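Local structure of integron gene cassette protein HFX_CASS3 (Uncultured bacterium, 3FYN) at residues Q25-V36 / I73-S82; L64-W74 / G84-F92. The protein is of unknown function but belongs to the GNAT acetyltransferase family and so probably transfers an acetyl group from acetyl-coenzyme A to an unidentified acceptor. All blocks are in the same frame, centred on the assembly; numbering follows the deposited sequence.

Contact 1 of 2, residues Q25-V36 / I73-S82; sequences QVRTAHIGDVPV and IWLIAEGTES
A29 CB packs 4.1 Å from L75 CD1 and 3.9 Å from I73 CG2; with V36 CG1 near L75 CD2, and L37 and L40 of helix 34-47 on L75, they make the apolar centre. On the opposite face of the sheet, turned to helix 117-131, V26 CG1 meets W74 CB at 3.7 Å, and T124 touches both side chains. Strand 26-28, outermost in the mixed sheet, lies antiparallel on strand 71-78 before the chain turns through the 3-10 segment 31-33 into helix 34-47. R27 and L75 form the hydrogen-bonded pair, R27 N to L75 O at 2.9 Å. With chi1 at 68° and the chain then extended to NE, R27 runs beside L75, whose CD1 lies over one guanidinium face. R27 grips D33 end-on, NH1 to OD2 at 2.9 Å and NH2 to OD1. Both oxygens lie near the guanidinium plane, but NH1 comes to the syn side of OD2, tilted from the carboxylate plane, and NH2 meets OD1 from above it. H30 N reaches D33 OD2 from the face opposite R27 NH1. Replacing D33 by an alanine removes the carboxylate, and R27 would probably lose its charged partner and H30 N its side-chain acceptor. Three N-H groups thus meet this buried carboxylate, likely favouring its ionised form.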
loop_
_atom_site.group_PDB
_atom_site.type_symbol
_atom_site.label_atom_id
_atom_site.label_comp_id
_atom_site.label_asym_id
_atom_site.label_seq_id
_atom_site.Cartn_x
_atom_site.Cartn_y
_atom_site.Cartn_z
ATOM N N GLN A 25 -11.461 -3.238 -24.502
ATOM C CA GLN A 25 -10.092 -2.904 -24.889
ATOM C C GLN A 25 -9.089 -3.077 -23.754
ATOM O O GLN A 25 -7.882 -2.994 -23.972
ATOM C CB GLN A 25 -10.020 -1.468 -25.417
ATOM C CG GLN A 25 -10.952 -1.187 -26.583
ATOM C CD GLN A 25 -10.798 -2.186 -27.705
ATOM O OE1 GLN A 25 -9.684 -2.498 -28.128
ATOM N NE2 GLN A 25 -11.919 -2.692 -28.200
ATOM N N VAL A 26 -9.579 -3.314 -22.542
ATOM C CA VAL A 26 -8.682 -3.499 -21.408
ATOM C C VAL A 26 -8.656 -4.977 -21.034
ATOM O O VAL A 26 -9.674 -5.534 -20.623
ATOM C CB VAL A 26 -9.122 -2.653 -20.202
ATOM C CG1 VAL A 26 -8.079 -2.734 -19.085
ATOM C CG2 VAL A 26 -9.344 -1.194 -20.630
ATOM N N ARG A 27 -7.494 -5.610 -21.187
ATOM C CA ARG A 27 -7.387 -7.058 -21.048
ATOM C C ARG A 27 -6.350 -7.453 -20.009
ATOM O O ARG A 27 -5.387 -6.727 -19.764
ATOM C CB ARG A 27 -7.037 -7.709 -22.390
ATOM C CG ARG A 27 -5.635 -7.407 -22.905
ATOM C CD ARG A 27 -5.270 -8.381 -24.022
ATOM N NE ARG A 27 -3.951 -8.146 -24.612
ATOM C CZ ARG A 27 -2.807 -8.629 -24.128
ATOM N NH1 ARG A 27 -2.800 -9.362 -23.020
ATOM N NH2 ARG A 27 -1.668 -8.371 -24.753
ATOM N N THR A 28 -6.538 -8.621 -19.412
ATOM C CA THR A 28 -5.581 -9.104 -18.430
ATOM C C THR A 28 -4.242 -9.392 -19.106
ATOM O O THR A 28 -4.191 -9.850 -20.250
ATOM C CB THR A 28 -6.091 -10.359 -17.707
ATOM O OG1 THR A 28 -6.338 -11.397 -18.662
ATOM C CG2 THR A 28 -7.375 -10.051 -16.965
ATOM N N ALA A 29 -3.158 -9.101 -18.397
ATOM C CA ALA A 29 -1.817 -9.343 -18.914
ATOM C C ALA A 29 -1.301 -10.696 -18.440
ATOM O O ALA A 29 -1.636 -11.149 -17.349
ATOM C CB ALA A 29 -0.872 -8.230 -18.477
ATOM N N HIS A 30 -0.494 -11.340 -19.278
ATOM C CA HIS A 30 0.099 -12.634 -18.954
ATOM C C HIS A 30 1.617 -12.570 -19.097
ATOM O O HIS A 30 2.162 -11.553 -19.523
ATOM C CB HIS A 30 -0.473 -13.731 -19.856
ATOM C CG HIS A 30 -0.398 -13.411 -21.318
ATOM N ND1 HIS A 30 -1.471 -12.916 -22.027
ATOM C CD2 HIS A 30 0.622 -13.513 -22.202
ATOM C CE1 HIS A 30 -1.115 -12.727 -23.286
ATOM N NE2 HIS A 30 0.150 -13.082 -23.418
ATOM N N ILE A 31 2.293 -13.660 -18.745
ATOM C CA ILE A 31 3.748 -13.706 -18.784
ATOM C C ILE A 31 4.315 -13.348 -20.162
ATOM O O ILE A 31 5.354 -12.696 -20.260
ATOM C CB ILE A 31 4.274 -15.082 -18.315
ATOM C CG1 ILE A 31 5.781 -15.020 -18.053
ATOM C CG2 ILE A 31 3.919 -16.170 -19.320
ATOM C CD1 ILE A 31 6.142 -14.180 -16.851
ATOM N N GLY A 32 3.620 -13.748 -21.222
ATOM C CA GLY A 32 4.081 -13.476 -22.571
ATOM C C GLY A 32 4.066 -12.000 -22.924
ATOM O O GLY A 32 4.646 -11.581 -23.930
ATOM N N ASP A 33 3.399 -11.204 -22.096
ATOM C CA ASP A 33 3.289 -9.766 -22.332
ATOM C C ASP A 33 4.449 -8.975 -21.747
ATOM O O ASP A 33 4.511 -7.750 -21.914
ATOM C CB ASP A 33 1.990 -9.228 -21.732
ATOM C CG ASP A 33 0.757 -9.695 -22.479
ATOM O OD1 ASP A 33 0.757 -9.671 -23.733
ATOM O OD2 ASP A 33 -0.227 -10.063 -21.808
ATOM N N VAL A 34 5.349 -9.651 -21.043
ATOM C CA VAL A 34 6.429 -8.940 -20.358
ATOM C C VAL A 34 7.259 -8.056 -21.302
ATOM O O VAL A 34 7.547 -6.908 -20.978
ATOM C CB VAL A 34 7.325 -9.888 -19.527
ATOM C CG1 VAL A 34 8.607 -9.172 -19.077
ATOM C CG2 VAL A 34 6.556 -10.410 -18.318
ATOM N N PRO A 35 7.634 -8.574 -22.482
ATOM C CA PRO A 35 8.405 -7.684 -23.356
ATOM C C PRO A 35 7.673 -6.384 -23.705
ATOM O O PRO A 35 8.300 -5.324 -23.718
ATOM C CB PRO A 35 8.639 -8.542 -24.603
ATOM C CG PRO A 35 8.684 -9.940 -24.065
ATOM C CD PRO A 35 7.636 -9.963 -22.973
ATOM N N VAL A 36 6.374 -6.460 -23.984
ATOM C CA VAL A 36 5.609 -5.256 -24.288
ATOM C C VAL A 36 5.430 -4.371 -23.046
ATOM O O VAL A 36 5.522 -3.144 -23.130
ATOM C CB VAL A 36 4.249 -5.591 -24.952
ATOM C CG1 VAL A 36 3.306 -4.402 -24.876
ATOM C CG2 VAL A 36 4.459 -6.012 -26.408
ATOM N N ILE A 73 -2.173 -6.971 -13.492
ATOM C CA ILE A 73 -1.801 -6.049 -14.555
ATOM C C ILE A 73 -2.768 -6.221 -15.722
ATOM O O ILE A 73 -3.136 -7.343 -16.069
ATOM C CB ILE A 73 -0.367 -6.324 -15.045
ATOM C CG1 ILE A 73 0.613 -6.327 -13.864
ATOM C CG2 ILE A 73 0.050 -5.301 -16.098
ATOM C CD1 ILE A 73 2.012 -6.798 -14.229
ATOM N N TRP A 74 -3.188 -5.104 -16.308
ATOM C CA TRP A 74 -3.992 -5.116 -17.528
ATOM C C TRP A 74 -3.271 -4.338 -18.619
ATOM O O TRP A 74 -2.569 -3.363 -18.333
ATOM C CB TRP A 74 -5.347 -4.455 -17.293
ATOM C CG TRP A 74 -6.311 -5.221 -16.459
ATOM C CD1 TRP A 74 -7.326 -6.025 -16.909
ATOM C CD2 TRP A 74 -6.405 -5.219 -15.033
ATOM N NE1 TRP A 74 -8.034 -6.532 -15.849
ATOM C CE2 TRP A 74 -7.485 -6.061 -14.685
ATOM C CE3 TRP A 74 -5.675 -4.597 -14.010
ATOM C CZ2 TRP A 74 -7.858 -6.290 -13.362
ATOM C CZ3 TRP A 74 -6.051 -4.826 -12.694
ATOM C CH2 TRP A 74 -7.133 -5.667 -12.385
ATOM N N LEU A 75 -3.458 -4.766 -19.866
ATOM C CA LEU A 75 -2.956 -4.039 -21.020
ATOM C C LEU A 75 -4.123 -3.346 -21.694
ATOM O O LEU A 75 -5.257 -3.829 -21.648
ATOM C CB LEU A 75 -2.276 -4.985 -22.010
ATOM C CG LEU A 75 -0.830 -5.332 -21.638
ATOM C CD1 LEU A 75 -0.393 -6.655 -22.246
ATOM C CD2 LEU A 75 0.108 -4.212 -22.051
ATOM N N ILE A 76 -3.835 -2.205 -22.307
ATOM C CA ILE A 76 -4.846 -1.412 -22.979
ATOM C C ILE A 76 -4.592 -1.540 -24.466
ATOM O O ILE A 76 -3.522 -1.175 -24.951
ATOM C CB ILE A 76 -4.764 0.056 -22.533
ATOM C CG1 ILE A 76 -4.973 0.147 -21.017
ATOM C CG2 ILE A 76 -5.794 0.904 -23.275
ATOM C CD1 ILE A 76 -4.720 1.522 -20.439
ATOM N N ALA A 77 -5.571 -2.088 -25.175
ATOM C CA ALA A 77 -5.399 -2.449 -26.577
ATOM C C ALA A 77 -6.068 -1.474 -27.532
ATOM O O ALA A 77 -7.133 -0.935 -27.250
ATOM C CB ALA A 77 -5.924 -3.856 -26.822
ATOM N N GLU A 78 -5.422 -1.257 -28.668
ATOM C CA GLU A 78 -6.004 -0.497 -29.761
ATOM C C GLU A 78 -5.519 -1.156 -31.042
ATOM O O GLU A 78 -4.321 -1.195 -31.302
ATOM C CB GLU A 78 -5.537 0.957 -29.694
ATOM C CG GLU A 78 -6.170 1.878 -30.711
ATOM C CD GLU A 78 -5.645 3.299 -30.603
ATOM O OE1 GLU A 78 -4.410 3.486 -30.664
ATOM O OE2 GLU A 78 -6.467 4.229 -30.460
ATOM N N GLY A 79 -6.442 -1.698 -31.832
ATOM C CA GLY A 79 -6.066 -2.433 -33.027
ATOM C C GLY A 79 -5.191 -3.631 -32.702
ATOM O O GLY A 79 -5.564 -4.480 -31.892
ATOM N N THR A 80 -4.013 -3.694 -33.319
ATOM C CA THR A 80 -3.094 -4.809 -33.096
ATOM C C THR A 80 -2.004 -4.488 -32.074
ATOM O O THR A 80 -1.026 -5.223 -31.957
ATOM C CB THR A 80 -2.416 -5.242 -34.409
ATOM O OG1 THR A 80 -1.679 -4.142 -34.955
ATOM C CG2 THR A 80 -3.461 -5.687 -35.413
ATOM N N GLU A 81 -2.177 -3.397 -31.339
ATOM C CA GLU A 81 -1.148 -2.933 -30.419
ATOM C C GLU A 81 -1.666 -2.723 -29.008
ATOM O O GLU A 81 -2.805 -2.313 -28.801
ATOM C CB GLU A 81 -0.574 -1.603 -30.905
ATOM C CG GLU A 81 0.716 -1.705 -31.683
ATOM C CD GLU A 81 1.390 -0.358 -31.816
ATOM O OE1 GLU A 81 0.668 0.654 -31.951
ATOM O OE2 GLU A 81 2.637 -0.308 -31.776
ATOM N N SER A 82 -0.806 -2.985 -28.036
ATOM C CA SER A 82 -1.040 -2.492 -26.694
ATOM C C SER A 82 -0.504 -1.072 -26.677
ATOM O O SER A 82 0.644 -0.833 -27.059
ATOM C CB SER A 82 -0.314 -3.352 -25.665
ATOM O OG SER A 82 -0.869 -4.651 -25.625
HETATM O O HOH W 1 -3.150 -5.882 -26.433
#

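Contact 2 of 2, residues L64-W74 / G84-F92; sequences LLGKPDLGRIW and GYIVLTLGF
The β-hairpin of strands 71-78 and 81-93, part of the central sheet of this GNAT-family domain, supplies this contact. The axes of strands 71-74 and 84-92 are antiparallel, 174° between their N-to-C directions, and R72-L88 and W74-I86 are the hydrogen-bonded pairs, each with two N-H···O bonds; the straightest, W74 N to I86 O, has an angle of 172° at hydrogen. On the face turned to helix 117-131, the indole edge of W74 meets L88, CZ3 to CB at 3.8 Å, while I86 CG2 reaches W74 CB. L88 CG stands anti to the backbone N (chi1 167°), alongside the indole. Across the sheet, L64 from the end of helix 54-66 presses CD2 onto V87 CG1 at 3.4 Å, tighter than usual carbon contact, and I73 CG1 flanks V87 CG2. G71 faces T89 with the two CA atoms 4.2 Å apart; a CB on G71 would collide with L88 O. The second subunit also reaches this region: D69 forms a salt bridge with K67 of the second subunit, and L70 packs on F92 of that subunit. At the strand entrance L70 O accepts L90 N at 3.0 Å from above its carbonyl plane, and water 2 donates to both L70 O and L90 O.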
loop_
_atom_site.group_PDB
_atom_site.type_symbol
_atom_site.label_atom_id
_atom_site.label_comp_id
_atom_site.label_asym_id
_atom_site.label_seq_id
_atom_site.Cartn_x
_atom_site.Cartn_y
_atom_site.Cartn_z
ATOM N N LEU A 64 5.365 -9.677 -10.100
ATOM C CA LEU A 64 3.960 -9.396 -9.889
ATOM C C LEU A 64 3.087 -10.422 -10.611
ATOM O O LEU A 64 2.132 -10.935 -10.038
ATOM C CB LEU A 64 3.637 -7.969 -10.338
ATOM C CG LEU A 64 2.229 -7.454 -10.053
ATOM C CD1 LEU A 64 1.828 -7.716 -8.616
ATOM C CD2 LEU A 64 2.162 -5.975 -10.365
ATOM N N LEU A 65 3.426 -10.737 -11.860
ATOM C CA LEU A 65 2.668 -11.725 -12.624
ATOM C C LEU A 65 2.774 -13.126 -12.025
ATOM O O LEU A 65 1.889 -13.956 -12.215
ATOM C CB LEU A 65 3.117 -11.744 -14.089
ATOM C CG LEU A 65 2.777 -10.498 -14.910
ATOM C CD1 LEU A 65 3.488 -10.525 -16.259
ATOM C CD2 LEU A 65 1.268 -10.362 -15.095
ATOM N N GLY A 66 3.856 -13.387 -11.297
ATOM C CA GLY A 66 4.080 -14.697 -10.711
ATOM C C GLY A 66 3.358 -14.922 -9.395
ATOM O O GLY A 66 3.243 -16.054 -8.923
ATOM N N LYS A 67 2.862 -13.845 -8.799
ATOM C CA LYS A 67 2.197 -13.940 -7.504
ATOM C C LYS A 67 0.948 -13.066 -7.479
ATOM O O LYS A 67 1.006 -11.905 -7.089
ATOM C CB LYS A 67 3.161 -13.543 -6.380
ATOM C CG LYS A 67 2.654 -13.864 -4.982
ATOM C CD LYS A 67 3.775 -13.815 -3.949
ATOM C CE LYS A 67 3.242 -14.086 -2.546
ATOM N NZ LYS A 67 4.305 -13.996 -1.502
ATOM N N PRO A 68 -0.186 -13.625 -7.920
ATOM C CA PRO A 68 -1.467 -12.913 -8.017
ATOM C C PRO A 68 -1.893 -12.246 -6.710
ATOM O O PRO A 68 -2.631 -11.263 -6.747
ATOM C CB PRO A 68 -2.451 -14.023 -8.399
ATOM C CG PRO A 68 -1.614 -15.013 -9.129
ATOM C CD PRO A 68 -0.277 -14.996 -8.452
ATOM N N ASP A 69 -1.428 -12.761 -5.576
ATOM C CA ASP A 69 -1.744 -12.145 -4.293
ATOM C C ASP A 69 -1.216 -10.718 -4.223
ATOM O O ASP A 69 -1.728 -9.893 -3.465
ATOM C CB ASP A 69 -1.164 -12.962 -3.138
ATOM C CG ASP A 69 -1.986 -14.195 -2.824
ATOM O OD1 ASP A 69 -3.036 -14.400 -3.473
ATOM O OD2 ASP A 69 -1.581 -14.957 -1.918
ATOM N N LEU A 70 -0.187 -10.434 -5.016
ATOM C CA LEU A 70 0.449 -9.122 -5.007
ATOM C C LEU A 70 -0.337 -8.094 -5.811
ATOM O O LEU A 70 -0.213 -6.895 -5.583
ATOM C CB LEU A 70 1.875 -9.213 -5.552
ATOM C CG LEU A 70 2.920 -9.971 -4.726
ATOM C CD1 LEU A 70 4.227 -10.063 -5.496
ATOM C CD2 LEU A 70 3.140 -9.319 -3.368
ATOM N N GLY A 71 -1.144 -8.558 -6.756
ATOM C CA GLY A 71 -1.886 -7.640 -7.596
ATOM C C GLY A 71 -2.101 -8.157 -9.001
ATOM O O GLY A 71 -1.976 -9.358 -9.254
ATOM N N ARG A 72 -2.428 -7.245 -9.910
ATOM C CA ARG A 72 -2.841 -7.610 -11.260
ATOM C C ARG A 72 -2.373 -6.558 -12.245
ATOM O O ARG A 72 -2.236 -5.393 -11.895
ATOM C CB ARG A 72 -4.366 -7.675 -11.342
ATOM C CG ARG A 72 -5.026 -8.677 -10.419
ATOM C CD ARG A 72 -4.822 -10.090 -10.912
ATOM N NE ARG A 72 -5.801 -10.994 -10.328
ATOM C CZ ARG A 72 -5.710 -11.467 -9.093
ATOM N NH1 ARG A 72 -4.684 -11.110 -8.333
ATOM N NH2 ARG A 72 -6.637 -12.287 -8.621
ATOM N N ILE A 73 -2.173 -6.971 -13.492
ATOM C CA ILE A 73 -1.801 -6.049 -14.555
ATOM C C ILE A 73 -2.768 -6.221 -15.722
ATOM O O ILE A 73 -3.136 -7.343 -16.069
ATOM C CB ILE A 73 -0.367 -6.324 -15.045
ATOM C CG1 ILE A 73 0.613 -6.327 -13.864
ATOM C CG2 ILE A 73 0.050 -5.301 -16.098
ATOM C CD1 ILE A 73 2.012 -6.798 -14.229
ATOM N N TRP A 74 -3.188 -5.104 -16.308
ATOM C CA TRP A 74 -3.992 -5.116 -17.528
ATOM C C TRP A 74 -3.271 -4.338 -18.619
ATOM O O TRP A 74 -2.569 -3.363 -18.333
ATOM C CB TRP A 74 -5.347 -4.455 -17.293
ATOM C CG TRP A 74 -6.311 -5.221 -16.459
ATOM C CD1 TRP A 74 -7.326 -6.025 -16.909
ATOM C CD2 TRP A 74 -6.405 -5.219 -15.033
ATOM N NE1 TRP A 74 -8.034 -6.532 -15.849
ATOM C CE2 TRP A 74 -7.485 -6.061 -14.685
ATOM C CE3 TRP A 74 -5.675 -4.597 -14.010
ATOM C CZ2 TRP A 74 -7.858 -6.290 -13.362
ATOM C CZ3 TRP A 74 -6.051 -4.826 -12.694
ATOM C CH2 TRP A 74 -7.133 -5.667 -12.385
ATOM N N GLY A 84 -1.055 0.956 -23.828
ATOM C CA GLY A 84 -0.981 1.373 -22.444
ATOM C C GLY A 84 -1.100 0.202 -21.497
ATOM O O GLY A 84 -1.306 -0.936 -21.921
ATOM N N TYR A 85 -0.956 0.477 -20.205
ATOM C CA TYR A 85 -1.142 -0.556 -19.201
ATOM C C TYR A 85 -1.480 0.064 -17.864
ATOM O O TYR A 85 -1.298 1.267 -17.648
ATOM C CB TYR A 85 0.112 -1.446 -19.081
ATOM C CG TYR A 85 1.294 -0.780 -18.413
ATOM C CD1 TYR A 85 2.094 0.119 -19.108
ATOM C CD2 TYR A 85 1.602 -1.041 -17.080
ATOM C CE1 TYR A 85 3.176 0.733 -18.499
ATOM C CE2 TYR A 85 2.682 -0.436 -16.464
ATOM C CZ TYR A 85 3.462 0.451 -17.176
ATOM O OH TYR A 85 4.532 1.059 -16.570
ATOM N N ILE A 86 -1.995 -0.765 -16.971
ATOM C CA ILE A 86 -2.327 -0.315 -15.628
ATOM C C ILE A 86 -2.027 -1.432 -14.647
ATOM O O ILE A 86 -2.269 -2.611 -14.930
ATOM C CB ILE A 86 -3.804 0.157 -15.542
ATOM C CG1 ILE A 86 -4.096 0.829 -14.196
ATOM C CG2 ILE A 86 -4.773 -0.991 -15.826
ATOM C CD1 ILE A 86 -5.365 1.670 -14.214
ATOM N N VAL A 87 -1.481 -1.055 -13.496
ATOM C CA VAL A 87 -1.066 -2.015 -12.493
ATOM C C VAL A 87 -1.824 -1.787 -11.198
ATOM O O VAL A 87 -1.848 -0.678 -10.675
ATOM C CB VAL A 87 0.446 -1.897 -12.204
ATOM C CG1 VAL A 87 0.852 -2.893 -11.141
ATOM C CG2 VAL A 87 1.240 -2.119 -13.483
ATOM N N LEU A 88 -2.444 -2.846 -10.695
ATOM C CA LEU A 88 -3.089 -2.840 -9.387
ATOM C C LEU A 88 -2.215 -3.602 -8.398
ATOM O O LEU A 88 -1.852 -4.753 -8.642
ATOM C CB LEU A 88 -4.456 -3.528 -9.484
ATOM C CG LEU A 88 -5.153 -3.884 -8.167
ATOM C CD1 LEU A 88 -5.638 -2.631 -7.443
ATOM C CD2 LEU A 88 -6.315 -4.827 -8.422
ATOM N N THR A 89 -1.865 -2.973 -7.281
ATOM C CA THR A 89 -1.192 -3.713 -6.218
ATOM C C THR A 89 -2.072 -3.763 -4.981
ATOM O O THR A 89 -2.909 -2.885 -4.775
ATOM C CB THR A 89 0.196 -3.143 -5.889
ATOM O OG1 THR A 89 0.069 -1.775 -5.490
ATOM C CG2 THR A 89 1.096 -3.230 -7.110
ATOM N N LEU A 90 -1.885 -4.807 -4.179
ATOM C CA LEU A 90 -2.771 -5.109 -3.061
ATOM C C LEU A 90 -2.015 -5.132 -1.745
ATOM O O LEU A 90 -0.874 -5.582 -1.687
ATOM C CB LEU A 90 -3.437 -6.468 -3.282
ATOM C CG LEU A 90 -4.319 -6.546 -4.529
ATOM C CD1 LEU A 90 -4.779 -7.973 -4.786
ATOM C CD2 LEU A 90 -5.507 -5.606 -4.395
ATOM N N GLY A 91 -2.666 -4.658 -0.689
ATOM C CA GLY A 91 -2.074 -4.659 0.636
ATOM C C GLY A 91 -3.150 -4.622 1.703
ATOM O O GLY A 91 -4.261 -4.157 1.468
ATOM N N PHE A 92 -2.831 -5.126 2.884
ATOM C CA PHE A 92 -3.804 -5.104 3.962
ATOM C C PHE A 92 -3.979 -3.711 4.552
ATOM O O PHE A 92 -3.041 -2.912 4.584
ATOM C CB PHE A 92 -3.415 -6.076 5.067
ATOM C CG PHE A 92 -4.574 -6.503 5.913
ATOM C CD1 PHE A 92 -5.450 -7.470 5.457
ATOM C CD2 PHE A 92 -4.798 -5.931 7.156
ATOM C CE1 PHE A 92 -6.525 -7.871 6.223
ATOM C CE2 PHE A 92 -5.875 -6.325 7.928
ATOM C CZ PHE A 92 -6.740 -7.296 7.459
HETATM O O HOH W 2 1.082 -6.026 -3.401
#

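Strand 71-78 carries both contacts: contact 1 adds the outermost strand 26-28 along one edge, contact 2 adds strand 81-93 along the other, and their centres lie 14 Å apart. I73 and W74 are shared, each taking part in both pairings. I76 N lies 2.9 Å from G84 O, a probable hydrogen bond, and L75 CD2 packs 3.6 Å from the same oxygen. Away from the sheet, V34 CG2 touches L65 CD1 at 3.7 Å, joining helix 34-47 to helix 54-66. The Y85 side chain of contact 2 is about 7 Å from a bound magnesium ion; the I73 side chain is about 13 Å from one.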